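Local coordinates for sortase B (Clostridium perfringens, PDB 5YFK), which is a cysteine transpeptidase of the sortase B family, whose members attach surface proteins to the cell wall, probably through an acyl-thioester intermediate, at residues K179-Q184 / D201-L206. The protein carries 1 engineered substitution. Residues are numbered along the deposited sequence; the frame is centred on the assembly and turned at random.
Sequences KYLKEQ and DRILTL
I203 meets Y180 and L181 of helix 174-186 through apolar contact alone, and no direct hydrogen bond links residues 179-184 to 201-206. The I203 CD1 methyl does double duty: I203 CD1 lies 3.9 Å from Y180 CE2, at the edge of the phenol ring and near its plane, and also touches L181 CD2. The other branch reaches the same leucine methyl, I203 CG2 lying 3.9 Å from L181 CD2. I203 sets CG1 between its backbone N and carbonyl carbon (chi1 57°), which directs both branches at the helix, whereas L181 offers a single methyl in return. Backbones stay well apart, with 8.8 Å between the CA atoms of L181 and I203, so side chains fill the interface.

The polar link runs through one water. It sits 2.6 Å from Y180 OH and donates to T205 OG1 at 2.9 Å; its further bond to Q184 OE1 is weak. T205 OG1 also bonds N107 of the adjoining strand, and Q184 OE1 bonds Y156 OH, so these two water partners already have protein partners; K168 N bonds Y180 OH only weakly.

Within the helix, Q184 CG lies 3.6 Å above one face of the Y180 ring, offset toward its rim. The amide NE2 of Q184 donates to E183 OE1 at 3.0 Å, with the oxygen almost exactly in the amide plane. That oxygen is approached from above the carboxylate plane, 69° out of it. This bond helps fix the rotation of the amide.

Backbone hydrogen bonds tie I203 and T205 to strand 107-111, and R202 and L204 to strand 216-225. The contact thus packs helix 174-186 on strand 203-210 of the sortase beta-barrel, between strands 107-111 and 216-225; strand 203-210 runs on to the engineered S209 at the predicted acyl-thioester position.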
loop_
_atom_site.group_PDB
_atom_site.type_symbol
_atom_site.label_atom_id
_atom_site.label_comp_id
_atom_site.label_asym_id
_atom_site.label_seq_id
_atom_site.Cartn_x
_atom_site.Cartn_y
_atom_site.Cartn_z
ATOM N N LYS A 179 -16.200 -11.982 -7.938
ATOM C CA LYS A 179 -15.395 -13.190 -8.061
ATOM C C LYS A 179 -13.969 -12.914 -7.560
ATOM O O LYS A 179 -13.358 -13.744 -6.873
ATOM C CB LYS A 179 -15.371 -13.626 -9.525
ATOM C CG LYS A 179 -14.483 -14.834 -9.810
ATOM C CD LYS A 179 -14.754 -15.426 -11.193
ATOM C CE LYS A 179 -13.628 -15.118 -12.175
ATOM N NZ LYS A 179 -14.041 -14.148 -13.232
ATOM N N TYR A 180 -13.412 -11.777 -7.981
ATOM C CA TYR A 180 -12.081 -11.357 -7.505
ATOM C C TYR A 180 -12.000 -11.215 -5.987
ATOM O O TYR A 180 -11.048 -11.697 -5.345
ATOM C CB TYR A 180 -11.691 -10.028 -8.152
ATOM C CG TYR A 180 -10.258 -9.627 -7.857
ATOM C CD1 TYR A 180 -9.194 -10.229 -8.523
ATOM C CD2 TYR A 180 -9.960 -8.655 -6.908
ATOM C CE1 TYR A 180 -7.896 -9.792 -8.336
ATOM C CE2 TYR A 180 -8.657 -8.228 -6.687
ATOM C CZ TYR A 180 -7.621 -8.823 -7.370
ATOM O OH TYR A 180 -6.312 -8.438 -7.129
ATOM N N LEU A 181 -13.002 -10.569 -5.400
ATOM C CA LEU A 181 -13.034 -10.363 -3.960
ATOM C C LEU A 181 -13.042 -11.708 -3.244
ATOM O O LEU A 181 -12.327 -11.906 -2.270
ATOM C CB LEU A 181 -14.251 -9.533 -3.545
ATOM C CG LEU A 181 -14.191 -8.071 -4.016
ATOM C CD1 LEU A 181 -15.431 -7.303 -3.612
ATOM C CD2 LEU A 181 -12.941 -7.407 -3.462
ATOM N N LYS A 182 -13.899 -12.607 -3.705
ATOM C CA LYS A 182 -13.990 -13.966 -3.138
ATOM C C LYS A 182 -12.659 -14.726 -3.197
ATOM O O LYS A 182 -12.221 -15.313 -2.183
ATOM C CB LYS A 182 -15.115 -14.749 -3.840
ATOM C CG LYS A 182 -15.148 -16.246 -3.536
ATOM C CD LYS A 182 -16.563 -16.793 -3.599
ATOM C CE LYS A 182 -16.678 -18.005 -4.503
ATOM N NZ LYS A 182 -18.106 -18.418 -4.626
ATOM N N GLU A 183 -11.955 -14.595 -4.322
ATOM C CA GLU A 183 -10.649 -15.219 -4.482
ATOM C C GLU A 183 -9.684 -14.639 -3.450
ATOM O O GLU A 183 -8.952 -15.375 -2.806
ATOM C CB GLU A 183 -10.088 -14.977 -5.887
ATOM C CG GLU A 183 -8.574 -15.162 -5.984
ATOM C CD GLU A 183 -7.936 -14.646 -7.282
ATOM O OE1 GLU A 183 -8.020 -13.421 -7.572
ATOM O OE2 GLU A 183 -7.125 -15.412 -7.872
ATOM N N GLN A 184 -9.626 -13.312 -3.359
ATOM C CA GLN A 184 -8.656 -12.659 -2.469
ATOM C C GLN A 184 -8.931 -12.997 -1.014
ATOM O O GLN A 184 -8.016 -13.321 -0.266
ATOM C CB GLN A 184 -8.659 -11.146 -2.658
ATOM C CG GLN A 184 -8.256 -10.722 -4.057
ATOM C CD GLN A 184 -6.820 -11.076 -4.366
ATOM O OE1 GLN A 184 -5.914 -10.717 -3.616
ATOM N NE2 GLN A 184 -6.625 -11.931 -5.371
ATOM N N ASP A 201 -17.605 -2.683 -2.459
ATOM C CA ASP A 201 -16.440 -2.243 -1.716
ATOM C C ASP A 201 -15.322 -1.723 -2.623
ATOM O O ASP A 201 -15.257 -2.021 -3.830
ATOM C CB ASP A 201 -15.893 -3.377 -0.844
ATOM C CG ASP A 201 -16.754 -3.642 0.379
ATOM O OD1 ASP A 201 -17.221 -2.665 1.000
ATOM O OD2 ASP A 201 -16.851 -4.825 0.791
ATOM N N ARG A 202 -14.464 -0.903 -2.032
ATOM C CA ARG A 202 -13.225 -0.508 -2.686
ATOM C C ARG A 202 -12.072 -1.087 -1.891
ATOM O O ARG A 202 -12.063 -1.008 -0.658
ATOM C CB ARG A 202 -13.098 1.017 -2.726
ATOM C CG ARG A 202 -11.922 1.439 -3.593
ATOM C CD ARG A 202 -11.800 2.943 -3.760
ATOM N NE ARG A 202 -11.057 3.225 -4.986
ATOM C CZ ARG A 202 -10.736 4.442 -5.420
ATOM N NH1 ARG A 202 -10.225 4.592 -6.636
ATOM N NH2 ARG A 202 -10.860 5.486 -4.616
ATOM N N ILE A 203 -11.124 -1.705 -2.567
ATOM C CA ILE A 203 -10.056 -2.359 -1.852
ATOM C C ILE A 203 -8.687 -1.746 -2.126
ATOM O O ILE A 203 -8.467 -1.114 -3.161
ATOM C CB ILE A 203 -10.026 -3.882 -2.092
ATOM C CG1 ILE A 203 -9.898 -4.214 -3.584
ATOM C CG2 ILE A 203 -11.272 -4.517 -1.451
ATOM C CD1 ILE A 203 -9.476 -5.658 -3.858
ATOM N N LEU A 204 -7.767 -2.091 -1.233
ATOM C CA LEU A 204 -6.381 -1.673 -1.268
ATOM C C LEU A 204 -5.520 -2.925 -1.131
ATOM O O LEU A 204 -5.751 -3.754 -0.235
ATOM C CB LEU A 204 -6.092 -0.750 -0.090
ATOM C CG LEU A 204 -4.654 -0.222 0.060
ATOM C CD1 LEU A 204 -4.115 0.597 -1.090
ATOM C CD2 LEU A 204 -4.570 0.579 1.330
ATOM N N THR A 205 -4.615 -3.114 -2.069
ATOM C CA THR A 205 -3.729 -4.280 -2.060
ATOM C C THR A 205 -2.298 -3.811 -1.874
ATOM O O THR A 205 -1.798 -3.026 -2.684
ATOM C CB THR A 205 -3.858 -5.047 -3.383
ATOM O OG1 THR A 205 -5.230 -5.425 -3.580
ATOM C CG2 THR A 205 -2.925 -6.263 -3.456
ATOM N N LEU A 206 -1.621 -4.364 -0.874
ATOM C CA LEU A 206 -0.226 -4.040 -0.616
ATOM C C LEU A 206 0.648 -5.240 -0.894
ATOM O O LEU A 206 0.363 -6.324 -0.411
ATOM C CB LEU A 206 -0.018 -3.621 0.846
ATOM C CG LEU A 206 -0.946 -2.544 1.416
ATOM C CD1 LEU A 206 -0.596 -2.254 2.861
ATOM C CD2 LEU A 206 -0.910 -1.283 0.578
HETATM O O HOH W 1 -6.034 -8.005 -4.542
#